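Local coordinates for protein tylactone synthase starter module and modules 1 & 2 (Streptomyces fradiae, PDB 2Z5L) that probably reduces, with NADPH, the beta-keto group of the growing polyketide in tylosin biosynthesis, as the first ketoreductase of the synthase, and so sets the chirality of the alcohol, at residues S427-L432 against C474-D479; A26-V31 against A249-A254. All blocks are in the same frame, centred on the assembly; numbering follows the deposited sequence.

How the contacts relate
Contact 1 pairs strand 426-430 with strand 474-477, and contact 2 ties strand 28-35 to the loop that follows strand 239-247. Their centres lie 10 Å apart, and the two join through neighbouring strands: strand 28-35 runs antiparallel along the far side of 474-477. Tyr29 N approaches Thr476 O at 2.7 Å, and Val478 N approaches Trp27 O at 2.8 Å, both probable hydrogen bonds. Arg28 links them as well, since its side chain touches Val475 of contact 1. Contact 1 belongs to the Rossmann-type sheet of the ketoreductase, whereas contact 2 lies nearer the surface, about 20 Å from the centre of the chain to its own centre.

Contact 1: S427-L432 against C474-D479; sequences SVAWGL and CVTVVD
Val428 and Val477 meet branch to branch at the middle of the contact, CG1 of Val428 lying 3.5 Å from CG2 of Val477. With CG1 anti to its backbone N (chi1 -173°), Val428 also sets that methyl over one face of the Trp430 indole, offset toward the rim. Val477 leans against the same ring from the neighbouring strand: the two side chains run side by side, and CG1 of Val477 comes to 3.9 Å from CZ3 of Trp430. Val475 lines up next to Val428 in the same direction, its CG1 4.1 Å from Val428 CG2. Helix 457-470 packs on this face through Ala460, Ala463 and Leu464.

On the opposite face of the sheet lie the small side chains of Ser427, Ala429, Cys474 and Thr476. SG of Cys474 stands 3.8 Å from CB of Ser427, whose hydroxyl is bonded to Asp412 of helix 402-419.

The backbones run parallel. Val475 N reaches Ser427 O at 3.2 Å, and Ala429 N gives a straighter bond (166°) to Val475 O at 2.9 Å; the next, from Val477 N to Ala429 O, is weak. Beyond it the strands give way to loop, and one water accepts from Asp479 N and, weakly, from Leu432 N. Parallel strands joined through a helical connection and covered by helices on both faces are the hallmark of the Rossmann fold of short-chain dehydrogenases/reductases.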
loop_
_atom_site.group_PDB
_atom_site.type_symbol
_atom_site.label_atom_id
_atom_site.label_comp_id
_atom_site.label_asym_id
_atom_site.label_seq_id
_atom_site.Cartn_x
_atom_site.Cartn_y
_atom_site.Cartn_z
ATOM N N SER A 427 -7.092 -7.931 5.105
ATOM C CA SER A 427 -6.649 -6.547 4.915
ATOM C C SER A 427 -7.631 -5.783 4.039
ATOM O O SER A 427 -7.832 -6.128 2.872
ATOM C CB SER A 427 -5.252 -6.513 4.277
ATOM O OG SER A 427 -4.771 -5.185 4.145
ATOM N N VAL A 428 -8.249 -4.746 4.599
ATOM C CA VAL A 428 -9.227 -3.956 3.853
ATOM C C VAL A 428 -8.703 -2.563 3.520
ATOM O O VAL A 428 -8.339 -1.803 4.411
ATOM C CB VAL A 428 -10.545 -3.810 4.643
ATOM C CG1 VAL A 428 -11.590 -3.143 3.773
ATOM C CG2 VAL A 428 -11.035 -5.174 5.111
ATOM N N ALA A 429 -8.672 -2.244 2.231
ATOM C CA ALA A 429 -8.209 -0.945 1.756
ATOM C C ALA A 429 -9.402 0.010 1.735
ATOM O O ALA A 429 -10.107 0.132 0.731
ATOM C CB ALA A 429 -7.602 -1.078 0.355
ATOM N N TRP A 430 -9.613 0.696 2.853
ATOM C CA TRP A 430 -10.740 1.603 2.994
ATOM C C TRP A 430 -10.674 2.844 2.129
ATOM O O TRP A 430 -9.611 3.243 1.650
ATOM C CB TRP A 430 -10.897 2.016 4.463
ATOM C CG TRP A 430 -11.191 0.863 5.371
ATOM C CD1 TRP A 430 -10.289 0.156 6.123
ATOM C CD2 TRP A 430 -12.455 0.207 5.548
ATOM N NE1 TRP A 430 -10.912 -0.898 6.740
ATOM C CE2 TRP A 430 -12.235 -0.898 6.400
ATOM C CE3 TRP A 430 -13.742 0.433 5.052
ATOM C CZ2 TRP A 430 -13.256 -1.767 6.780
ATOM C CZ3 TRP A 430 -14.773 -0.441 5.432
ATOM C CH2 TRP A 430 -14.516 -1.529 6.278
ATOM N N GLY A 431 -11.845 3.432 1.928
ATOM C CA GLY A 431 -11.968 4.657 1.167
ATOM C C GLY A 431 -12.204 5.698 2.238
ATOM O O GLY A 431 -11.806 5.482 3.384
ATOM N N LEU A 432 -12.848 6.804 1.891
ATOM C CA LEU A 432 -13.135 7.859 2.860
ATOM C C LEU A 432 -14.138 7.399 3.908
ATOM O O LEU A 432 -15.175 6.828 3.565
ATOM C CB LEU A 432 -13.697 9.086 2.149
ATOM C CG LEU A 432 -12.767 9.754 1.140
ATOM C CD1 LEU A 432 -13.510 10.883 0.400
ATOM C CD2 LEU A 432 -11.573 10.294 1.882
ATOM N N CYS A 474 -7.526 -9.763 0.805
ATOM C CA CYS A 474 -7.409 -8.334 0.546
ATOM C C CYS A 474 -8.593 -7.925 -0.295
ATOM O O CYS A 474 -8.962 -8.606 -1.252
ATOM C CB CYS A 474 -6.114 -7.973 -0.200
ATOM S SG CYS A 474 -4.628 -7.923 0.828
ATOM N N VAL A 475 -9.200 -6.814 0.079
ATOM C CA VAL A 475 -10.336 -6.311 -0.651
ATOM C C VAL A 475 -10.365 -4.821 -0.448
ATOM O O VAL A 475 -9.907 -4.325 0.582
ATOM C CB VAL A 475 -11.660 -6.940 -0.142
ATOM C CG1 VAL A 475 -11.876 -6.599 1.330
ATOM C CG2 VAL A 475 -12.828 -6.453 -0.987
ATOM N N THR A 476 -10.869 -4.110 -1.452
ATOM C CA THR A 476 -10.982 -2.666 -1.392
ATOM C C THR A 476 -12.453 -2.358 -1.197
ATOM O O THR A 476 -13.294 -2.714 -2.029
ATOM C CB THR A 476 -10.522 -1.977 -2.711
ATOM O OG1 THR A 476 -9.132 -2.230 -2.937
ATOM C CG2 THR A 476 -10.736 -0.473 -2.627
ATOM N N VAL A 477 -12.774 -1.716 -0.085
ATOM C CA VAL A 477 -14.151 -1.345 0.186
ATOM C C VAL A 477 -14.210 0.162 0.069
ATOM O O VAL A 477 -13.799 0.873 0.985
ATOM C CB VAL A 477 -14.581 -1.758 1.609
ATOM C CG1 VAL A 477 -16.007 -1.305 1.866
ATOM C CG2 VAL A 477 -14.466 -3.268 1.775
ATOM N N VAL A 478 -14.700 0.657 -1.060
ATOM C CA VAL A 478 -14.788 2.100 -1.257
ATOM C C VAL A 478 -16.052 2.516 -1.989
ATOM O O VAL A 478 -16.549 1.799 -2.853
ATOM C CB VAL A 478 -13.604 2.645 -2.092
ATOM C CG1 VAL A 478 -13.625 4.164 -2.074
ATOM C CG2 VAL A 478 -12.287 2.113 -1.572
ATOM N N ASP A 479 -16.555 3.693 -1.651
ATOM C CA ASP A 479 -17.738 4.227 -2.303
ATOM C C ASP A 479 -17.258 5.329 -3.246
ATOM O O ASP A 479 -16.781 6.382 -2.798
ATOM C CB ASP A 479 -18.715 4.789 -1.269
ATOM C CG ASP A 479 -19.958 5.382 -1.908
ATOM O OD1 ASP A 479 -20.444 4.806 -2.904
ATOM O OD2 ASP A 479 -20.455 6.412 -1.416
HETATM O O HOH W 1 -15.130 6.266 -0.232
#

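Contact 2: A26-V31 against A249-A254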
loop_
_atom_site.group_PDB
_atom_site.type_symbol
_atom_site.label_atom_id
_atom_site.label_comp_id
_atom_site.label_asym_id
_atom_site.label_seq_id
_atom_site.Cartn_x
_atom_site.Cartn_y
_atom_site.Cartn_z
ATOM N N ALA A 26 -21.605 -3.144 -3.452
ATOM C CA ALA A 26 -21.271 -2.338 -4.617
ATOM C C ALA A 26 -20.021 -1.500 -4.347
ATOM O O ALA A 26 -19.612 -0.702 -5.190
ATOM C CB ALA A 26 -22.437 -1.426 -4.985
ATOM N N TRP A 27 -19.424 -1.689 -3.173
ATOM C CA TRP A 27 -18.229 -0.956 -2.778
ATOM C C TRP A 27 -17.023 -1.876 -2.741
ATOM O O TRP A 27 -15.913 -1.430 -2.478
ATOM C CB TRP A 27 -18.404 -0.336 -1.384
ATOM C CG TRP A 27 -19.496 0.687 -1.284
ATOM C CD1 TRP A 27 -20.172 1.274 -2.320
ATOM C CD2 TRP A 27 -20.020 1.274 -0.080
ATOM N NE1 TRP A 27 -21.078 2.189 -1.836
ATOM C CE2 TRP A 27 -21.006 2.210 -0.467
ATOM C CE3 TRP A 27 -19.749 1.102 1.286
ATOM C CZ2 TRP A 27 -21.723 2.973 0.460
ATOM C CZ3 TRP A 27 -20.468 1.867 2.214
ATOM C CH2 TRP A 27 -21.442 2.787 1.792
ATOM N N ARG A 28 -17.239 -3.154 -3.012
ATOM C CA ARG A 28 -16.161 -4.132 -2.967
ATOM C C ARG A 28 -15.377 -4.288 -4.268
ATOM O O ARG A 28 -15.936 -4.637 -5.306
ATOM C CB ARG A 28 -16.724 -5.495 -2.555
ATOM C CG ARG A 28 -17.300 -5.549 -1.144
ATOM C CD ARG A 28 -18.039 -6.850 -0.944
ATOM N NE ARG A 28 -17.216 -7.990 -1.327
ATOM C CZ ARG A 28 -16.231 -8.482 -0.588
ATOM N NH1 ARG A 28 -15.956 -7.933 0.590
ATOM N NH2 ARG A 28 -15.509 -9.505 -1.039
ATOM N N TYR A 29 -14.073 -4.038 -4.200
ATOM C CA TYR A 29 -13.203 -4.176 -5.360
ATOM C C TYR A 29 -11.959 -4.965 -4.975
ATOM O O TYR A 29 -11.662 -5.158 -3.791
ATOM C CB TYR A 29 -12.790 -2.810 -5.894
ATOM C CG TYR A 29 -13.937 -1.884 -6.211
ATOM C CD1 TYR A 29 -14.595 -1.189 -5.202
ATOM C CD2 TYR A 29 -14.340 -1.673 -7.532
ATOM C CE1 TYR A 29 -15.621 -0.300 -5.499
ATOM C CE2 TYR A 29 -15.371 -0.785 -7.840
ATOM C CZ TYR A 29 -16.004 -0.099 -6.822
ATOM O OH TYR A 29 -16.996 0.814 -7.111
ATOM N N ARG A 30 -11.226 -5.420 -5.980
ATOM C CA ARG A 30 -10.022 -6.191 -5.722
ATOM C C ARG A 30 -9.012 -6.025 -6.846
ATOM O O ARG A 30 -9.314 -5.445 -7.890
ATOM C CB ARG A 30 -10.373 -7.673 -5.540
ATOM C CG ARG A 30 -10.760 -8.414 -6.819
ATOM C CD ARG A 30 -11.119 -9.874 -6.538
ATOM N NE ARG A 30 -10.431 -10.403 -5.355
ATOM C CZ ARG A 30 -10.967 -10.469 -4.136
ATOM N NH1 ARG A 30 -12.206 -10.045 -3.930
ATOM N NH2 ARG A 30 -10.263 -10.953 -3.118
ATOM N N VAL A 31 -7.808 -6.533 -6.627
ATOM C CA VAL A 31 -6.770 -6.424 -7.633
ATOM C C VAL A 31 -6.521 -7.752 -8.327
ATOM O O VAL A 31 -6.202 -8.756 -7.690
ATOM C CB VAL A 31 -5.445 -5.923 -7.023
ATOM C CG1 VAL A 31 -4.360 -5.902 -8.090
ATOM C CG2 VAL A 31 -5.639 -4.530 -6.447
ATOM N N ALA A 249 -16.378 -10.031 -5.610
ATOM C CA ALA A 249 -17.622 -10.763 -5.440
ATOM C C ALA A 249 -18.508 -10.095 -4.389
ATOM O O ALA A 249 -18.160 -9.039 -3.851
ATOM C CB ALA A 249 -17.315 -12.200 -5.039
ATOM N N ALA A 250 -19.657 -10.696 -4.100
ATOM C CA ALA A 250 -20.558 -10.129 -3.097
ATOM C C ALA A 250 -20.296 -10.769 -1.744
ATOM O O ALA A 250 -19.745 -11.866 -1.662
ATOM C CB ALA A 250 -22.017 -10.338 -3.507
ATOM N N ALA A 251 -20.682 -10.066 -0.686
ATOM C CA ALA A 251 -20.514 -10.550 0.679
ATOM C C ALA A 251 -21.816 -11.223 1.098
ATOM O O ALA A 251 -21.817 -12.167 1.885
ATOM C CB ALA A 251 -20.203 -9.391 1.611
ATOM N N GLY A 252 -22.921 -10.721 0.557
ATOM C CA GLY A 252 -24.222 -11.275 0.867
ATOM C C GLY A 252 -24.546 -11.295 2.346
ATOM O O GLY A 252 -24.278 -10.333 3.066
ATOM N N ALA A 253 -25.120 -12.405 2.798
ATOM C CA ALA A 253 -25.504 -12.574 4.197
ATOM C C ALA A 253 -24.310 -12.922 5.071
ATOM O O ALA A 253 -24.432 -13.011 6.292
ATOM C CB ALA A 253 -26.569 -13.665 4.312
ATOM N N ALA A 254 -23.158 -13.127 4.443
ATOM C CA ALA A 254 -21.957 -13.477 5.187
ATOM C C ALA A 254 -21.624 -12.393 6.204
ATOM O O ALA A 254 -21.680 -11.203 5.896
ATOM C CB ALA A 254 -20.785 -13.677 4.228
#
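Arg28 bonds the loop through its side chain at one point: NE donates to Ala249 O at 2.9 Å, nearly straight at 166°. The oxygen lies at the edge of the guanidinium and in its plane, but seen from the carbonyl the donor sits above the carbonyl plane, 36° out of it. The bend at chi3 (51°) turns the arginine's end so that the N-H of NE, rather than the terminal nitrogens, meets the oxygen. NH1 is taken instead by a salt bridge to Asp472, which together with the bond at NE limits how the group can rotate.

This is the close-packed part. CB of Ala251 lies over one face of the guanidinium and comes to 4.2 Å from Arg28 CD, while Arg28 also rests against Val475 of strand 474-477 and Ala467 of helix 457-470. Arg470 of that helix is close to the guanidinium too, and the neighbouring Asp472 carboxylate probably offsets the gathered positive charge.

Toward the surface the contact thins out. Arg30 also sets out toward the loop at its CB, yet its NH1 gets no nearer to Ala249 N than 4.5 Å. Ala249 and Ala250 are exposed in the single chain, though in the crystal both touch a neighbouring molecule, and the CB of Ala250 turns away from the strand. Farther on, the chain reverses through a type II' turn from Ala251 to Ala254, closed by Ala254 N bonding to Ala251 O at 3.0 Å; Asp25 holds its start through the backbone N-H groups of Ala251 and Gly252. Here the buried Arg28 bonds a carbonyl of the linker from strand 239-247 to strand 261-265, consistent with the connection between the structural and the catalytic, Rossmann-type subdomains of modular polyketide synthase ketoreductases.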